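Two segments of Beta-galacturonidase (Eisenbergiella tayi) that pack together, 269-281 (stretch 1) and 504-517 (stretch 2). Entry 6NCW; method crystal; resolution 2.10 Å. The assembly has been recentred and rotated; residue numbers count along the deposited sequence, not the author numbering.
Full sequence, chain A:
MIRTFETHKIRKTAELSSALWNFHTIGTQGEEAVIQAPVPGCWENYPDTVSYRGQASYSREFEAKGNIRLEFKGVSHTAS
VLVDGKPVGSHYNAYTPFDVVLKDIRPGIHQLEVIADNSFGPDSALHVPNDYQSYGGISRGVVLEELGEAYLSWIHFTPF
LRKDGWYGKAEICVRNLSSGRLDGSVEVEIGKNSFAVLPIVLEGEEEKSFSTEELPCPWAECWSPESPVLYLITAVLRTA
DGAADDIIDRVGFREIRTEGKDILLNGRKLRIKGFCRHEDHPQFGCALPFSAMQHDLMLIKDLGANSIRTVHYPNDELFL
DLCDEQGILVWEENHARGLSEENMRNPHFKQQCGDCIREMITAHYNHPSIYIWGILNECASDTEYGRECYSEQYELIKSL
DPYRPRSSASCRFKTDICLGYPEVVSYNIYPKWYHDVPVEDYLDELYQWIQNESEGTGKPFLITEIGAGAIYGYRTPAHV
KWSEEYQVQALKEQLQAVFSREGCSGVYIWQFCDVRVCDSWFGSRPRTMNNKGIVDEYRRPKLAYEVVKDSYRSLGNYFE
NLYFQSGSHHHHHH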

# COMPACT_ATOMS: atom_id res chain seq x y z
N LYS A 269 -30.54 30.16 -14.16
CA LYS A 269 -30.21 29.91 -12.76
C LYS A 269 -29.16 28.82 -12.67
O LYS A 269 -29.45 27.65 -12.92
CB LYS A 269 -31.45 29.53 -11.95
CG LYS A 269 -32.50 30.63 -11.91
CD LYS A 269 -33.81 30.17 -11.28
CE LYS A 269 -34.83 31.32 -11.22
NZ LYS A 269 -35.86 31.11 -10.14
N LEU A 270 -27.94 29.21 -12.29
CA LEU A 270 -26.79 28.32 -12.28
C LEU A 270 -26.81 27.35 -11.09
O LEU A 270 -27.15 27.73 -9.97
CB LEU A 270 -25.53 29.18 -12.23
CG LEU A 270 -24.18 28.61 -12.61
CD1 LEU A 270 -24.22 27.97 -13.98
CD2 LEU A 270 -23.22 29.77 -12.60
N ARG A 271 -26.47 26.09 -11.35
CA ARG A 271 -26.15 25.12 -10.31
C ARG A 271 -24.65 24.81 -10.35
O ARG A 271 -24.14 24.35 -11.37
CB ARG A 271 -26.95 23.82 -10.47
CG ARG A 271 -26.57 22.78 -9.41
CD ARG A 271 -27.14 21.39 -9.70
NE ARG A 271 -28.59 21.34 -9.57
CZ ARG A 271 -29.42 21.37 -10.61
NH1 ARG A 271 -28.94 21.42 -11.84
NH2 ARG A 271 -30.73 21.34 -10.41
N ILE A 272 -23.97 25.07 -9.24
CA ILE A 272 -22.53 24.83 -9.13
C ILE A 272 -22.27 23.39 -8.70
O ILE A 272 -22.74 22.96 -7.64
CB ILE A 272 -21.89 25.83 -8.15
CG1 ILE A 272 -22.03 27.24 -8.70
CG2 ILE A 272 -20.40 25.53 -7.94
CD1 ILE A 272 -21.35 27.44 -10.03
N LYS A 273 -21.53 22.65 -9.53
CA LYS A 273 -21.09 21.27 -9.27
C LYS A 273 -19.56 21.30 -9.30
O LYS A 273 -18.95 21.07 -10.34
CB LYS A 273 -21.64 20.28 -10.31
CG LYS A 273 -23.18 20.29 -10.50
CD LYS A 273 -23.64 19.16 -11.41
CE LYS A 273 -23.35 19.45 -12.88
NZ LYS A 273 -23.17 18.22 -13.71
N GLY A 274 -18.92 21.59 -8.17
CA GLY A 274 -17.55 22.04 -8.17
C GLY A 274 -16.58 21.18 -7.37
O GLY A 274 -16.96 20.29 -6.58
N PHE A 275 -15.30 21.49 -7.58
CA PHE A 275 -14.19 20.97 -6.80
C PHE A 275 -13.31 22.11 -6.32
O PHE A 275 -12.97 23.02 -7.10
CB PHE A 275 -13.35 19.97 -7.60
CG PHE A 275 -13.90 18.58 -7.55
CD1 PHE A 275 -13.64 17.76 -6.47
CD2 PHE A 275 -14.67 18.09 -8.61
CE1 PHE A 275 -14.17 16.47 -6.42
CE2 PHE A 275 -15.18 16.80 -8.57
CZ PHE A 275 -14.93 15.99 -7.47
N CYS A 276 -12.93 22.05 -5.06
CA CYS A 276 -11.76 22.80 -4.63
C CYS A 276 -10.53 22.11 -5.20
O CYS A 276 -10.42 20.88 -5.12
CB CYS A 276 -11.70 22.85 -3.11
SG CYS A 276 -13.10 23.73 -2.33
N ARG A 277 -9.63 22.87 -5.81
CA ARG A 277 -8.40 22.29 -6.33
C ARG A 277 -7.22 23.20 -6.01
O ARG A 277 -7.20 24.36 -6.44
CB ARG A 277 -8.49 22.03 -7.84
CG ARG A 277 -7.18 21.53 -8.47
CD ARG A 277 -7.30 21.46 -9.99
NE ARG A 277 -6.03 21.15 -10.65
CZ ARG A 277 -5.11 22.05 -10.99
NH1 ARG A 277 -5.30 23.33 -10.71
NH2 ARG A 277 -3.99 21.66 -11.59
N HIS A 278 -6.26 22.66 -5.25
CA HIS A 278 -4.95 23.27 -5.05
C HIS A 278 -4.06 23.05 -6.26
O HIS A 278 -4.13 22.02 -6.94
CB HIS A 278 -4.26 22.65 -3.81
CG HIS A 278 -4.54 23.37 -2.53
ND1 HIS A 278 -4.08 24.65 -2.28
CD2 HIS A 278 -5.27 23.01 -1.45
CE1 HIS A 278 -4.50 25.03 -1.09
NE2 HIS A 278 -5.21 24.05 -0.56
N GLU A 279 -3.16 24.01 -6.50
CA GLU A 279 -2.03 23.78 -7.39
C GLU A 279 -0.99 22.96 -6.62
O GLU A 279 -0.07 23.50 -6.00
CB GLU A 279 -1.44 25.11 -7.88
CG GLU A 279 -2.41 25.91 -8.79
CD GLU A 279 -1.77 27.18 -9.41
OE1 GLU A 279 -2.19 27.61 -10.52
OE2 GLU A 279 -0.85 27.74 -8.78
N ASP A 280 -1.15 21.63 -6.63
CA ASP A 280 -0.20 20.78 -5.93
C ASP A 280 -0.10 19.43 -6.63
O ASP A 280 -1.10 18.90 -7.13
CB ASP A 280 -0.61 20.60 -4.47
CG ASP A 280 0.51 20.02 -3.61
OD1 ASP A 280 0.49 18.79 -3.37
OD2 ASP A 280 1.42 20.79 -3.19
N HIS A 281 1.11 18.87 -6.66
CA HIS A 281 1.33 17.61 -7.37
C HIS A 281 2.62 17.02 -6.82
O HIS A 281 3.56 17.79 -6.54
CB HIS A 281 1.42 17.83 -8.88
CG HIS A 281 1.61 16.58 -9.69
ND1 HIS A 281 2.77 15.84 -9.68
CD2 HIS A 281 0.78 15.96 -10.57
CE1 HIS A 281 2.66 14.83 -10.51
NE2 HIS A 281 1.45 14.86 -11.05
N CYS A 504 -29.90 26.96 -1.99
CA CYS A 504 -28.47 26.72 -2.16
C CYS A 504 -28.18 26.52 -3.64
O CYS A 504 -28.79 25.67 -4.29
CB CYS A 504 -28.02 25.49 -1.35
SG CYS A 504 -26.27 25.01 -1.57
N SER A 505 -27.25 27.32 -4.18
CA SER A 505 -26.93 27.23 -5.60
C SER A 505 -25.98 26.09 -5.94
O SER A 505 -25.81 25.81 -7.13
CB SER A 505 -26.34 28.55 -6.09
OG SER A 505 -27.34 29.54 -6.14
N GLY A 506 -25.37 25.44 -4.95
CA GLY A 506 -24.50 24.31 -5.23
C GLY A 506 -23.36 24.23 -4.22
O GLY A 506 -23.44 24.79 -3.13
N VAL A 507 -22.29 23.54 -4.64
CA VAL A 507 -21.27 23.03 -3.71
C VAL A 507 -19.93 22.93 -4.43
O VAL A 507 -19.86 22.61 -5.62
CB VAL A 507 -21.69 21.65 -3.15
CG1 VAL A 507 -21.94 20.66 -4.28
CG2 VAL A 507 -20.60 21.08 -2.23
N TYR A 508 -18.84 23.19 -3.68
CA TYR A 508 -17.49 22.76 -4.06
C TYR A 508 -17.04 21.72 -3.06
O TYR A 508 -16.91 22.00 -1.86
CB TYR A 508 -16.48 23.91 -4.10
CG TYR A 508 -16.72 24.91 -5.19
CD1 TYR A 508 -17.39 26.10 -4.91
CD2 TYR A 508 -16.29 24.67 -6.49
CE1 TYR A 508 -17.64 27.03 -5.92
CE2 TYR A 508 -16.52 25.60 -7.50
CZ TYR A 508 -17.21 26.77 -7.20
OH TYR A 508 -17.46 27.70 -8.19
N ILE A 509 -16.79 20.51 -3.56
CA ILE A 509 -16.20 19.47 -2.74
C ILE A 509 -14.79 19.86 -2.31
O ILE A 509 -13.97 20.32 -3.13
CB ILE A 509 -16.20 18.14 -3.50
CG1 ILE A 509 -17.65 17.63 -3.63
CG2 ILE A 509 -15.37 17.10 -2.76
CD1 ILE A 509 -17.86 16.59 -4.69
N TRP A 510 -14.51 19.69 -1.03
CA TRP A 510 -13.14 19.73 -0.54
C TRP A 510 -12.67 18.29 -0.45
O TRP A 510 -13.14 17.54 0.41
CB TRP A 510 -13.03 20.41 0.83
CG TRP A 510 -11.60 20.42 1.26
CD1 TRP A 510 -10.92 19.40 1.88
CD2 TRP A 510 -10.62 21.45 0.98
NE1 TRP A 510 -9.59 19.75 2.03
CE2 TRP A 510 -9.38 21.00 1.49
CE3 TRP A 510 -10.68 22.71 0.36
CZ2 TRP A 510 -8.21 21.77 1.41
CZ3 TRP A 510 -9.52 23.48 0.28
CH2 TRP A 510 -8.30 22.99 0.81
N GLN A 511 -11.75 17.87 -1.34
CA GLN A 511 -11.17 18.66 -2.41
C GLN A 511 -10.84 17.68 -3.54
O GLN A 511 -11.10 16.50 -3.42
CB GLN A 511 -9.92 19.43 -1.95
CG GLN A 511 -8.75 18.55 -1.51
CD GLN A 511 -7.46 19.33 -1.25
OE1 GLN A 511 -7.11 20.28 -2.00
NE2 GLN A 511 -6.74 18.93 -0.19
N PHE A 512 -10.28 18.18 -4.64
CA PHE A 512 -10.01 17.32 -5.78
C PHE A 512 -8.99 16.23 -5.45
O PHE A 512 -9.25 15.03 -5.63
CB PHE A 512 -9.53 18.16 -6.97
CG PHE A 512 -8.99 17.34 -8.10
CD1 PHE A 512 -7.67 17.47 -8.50
CD2 PHE A 512 -9.79 16.41 -8.75
CE1 PHE A 512 -7.16 16.70 -9.54
CE2 PHE A 512 -9.30 15.63 -9.77
CZ PHE A 512 -7.99 15.78 -10.18
N CYS A 513 -7.79 16.63 -5.01
CA CYS A 513 -6.71 15.66 -4.82
C CYS A 513 -6.07 15.88 -3.46
O CYS A 513 -6.24 16.93 -2.84
CB CYS A 513 -5.65 15.78 -5.92
SG CYS A 513 -4.83 17.38 -5.95
N ASP A 514 -5.37 14.87 -2.98
CA ASP A 514 -4.62 15.05 -1.73
C ASP A 514 -3.48 16.03 -1.98
O ASP A 514 -2.93 16.09 -3.08
CB ASP A 514 -4.06 13.72 -1.23
CG ASP A 514 -5.15 12.72 -0.88
OD1 ASP A 514 -6.32 13.10 -0.62
OD2 ASP A 514 -4.84 11.52 -0.85
N VAL A 515 -3.12 16.80 -0.95
CA VAL A 515 -2.21 17.95 -1.08
C VAL A 515 -1.20 17.92 0.05
O VAL A 515 -1.57 17.71 1.21
CB VAL A 515 -2.97 19.29 -1.05
CG1 VAL A 515 -1.97 20.46 -1.02
CG2 VAL A 515 -3.98 19.41 -2.22
N ARG A 516 0.08 18.15 -0.28
CA ARG A 516 1.12 18.27 0.74
C ARG A 516 0.87 19.52 1.58
O ARG A 516 0.50 20.57 1.05
CB ARG A 516 2.51 18.33 0.07
CG ARG A 516 3.69 18.68 1.00
CD ARG A 516 4.03 17.53 1.98
NE ARG A 516 4.57 16.37 1.25
CZ ARG A 516 4.48 15.10 1.64
NH1 ARG A 516 3.80 14.78 2.75
NH2 ARG A 516 5.04 14.16 0.89
N VAL A 517 1.07 19.41 2.90
CA VAL A 517 0.91 20.55 3.82
C VAL A 517 2.17 20.79 4.65
O VAL A 517 3.16 20.05 4.53
CB VAL A 517 -0.30 20.33 4.75
CG1 VAL A 517 -1.59 20.17 3.92
CG2 VAL A 517 -0.06 19.13 5.63
O HOH W 1 -28.23 29.87 -8.63
O HOH W 2 -6.85 19.72 -4.55
O HOH W 3 -0.80 16.59 -4.70
O HOH W 4 0.29 22.93 -1.47

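The two segments are joined chiefly through their backbones, as neighbouring parallel strands whose axes cross at -23° and approach to 4.0 Å. Six main-chain hydrogen bonds run along the seam. Ile272 N donates to Ser505 O (2.9 Å) and Val507 N to Ile272 O (3.1 Å); Gly274 N then donates to Val507 O (2.9 Å) and Ile509 N to Gly274 O (3.0 Å). In this parallel ladder Ile272 and Gly274 each use both N and O, straddling Gly506 and Tyr508 in turn. Cys276 continues the pattern, its N donating to Ile509 O at 2.8 Å, but its O receives Phe512 N (2.7 Å) rather than the amide two residues beyond Ile509. The cis peptide bond between Trp510 and Gln511 lies within this longer step.

Past the ladder, a side chain takes over the polar contact. Asp280 OD1 accepts a hydrogen bond from Arg516 N at 3.2 Å, and a water bridges the same carboxylate oxygen to Asp514 O, lying 2.9 Å from Asp280 OD1 and 2.7 Å from Asp514 O. A second water fills the space where the chains separate, accepting from His278 N (3.1 Å) and Cys513 N (3.3 Å) while donating to Gln511 OE1 (2.6 Å). At the other end, a water donates to both Leu270 O and Ser505 OG, each at 2.7 Å.

Two glycines permit the close backbone approach. A CB on Gly274 would fall 2.1 Å from Tyr508 CD2, so the absent side chain leaves room for the tyrosine ring. Gly506 faces a similar limit: a CB there would lie 2.1 Å from Ile272 O, and its backbone angles themselves call for glycine. Its CA instead makes a CA-H...O contact with Ile272 O at 3.3 Å.

The Tyr508 ring reaches back across Gly274 to Ile272, whose CG2 sits over one ring face, 3.9 Å from the centroid, in a CH-pi contact. On the sheet face shared by Lys273, Val507, Phe275 and Ile509, Phe275 CE1 packs against Ile509 CG2 at 3.9 Å, and Phe275 CD1 lies 4.2 Å from Phe512 CB. Cys276 points toward the second segment, with its SG 3.8 Å from Tyr508 CB and its CB 3.6 Å from Trp510 CE3. The His278 and Trp510 rings meet rim to rim, their planes nearly perpendicular at 88°. Val515 packs against two polar residues: its CG2 lies 3.6 Å from His278 CB, and its CG1 lies 3.6 Å from the carboxylate carbon, Asp280 CG, a van der Waals contact beside the Asp280 hydrogen bond.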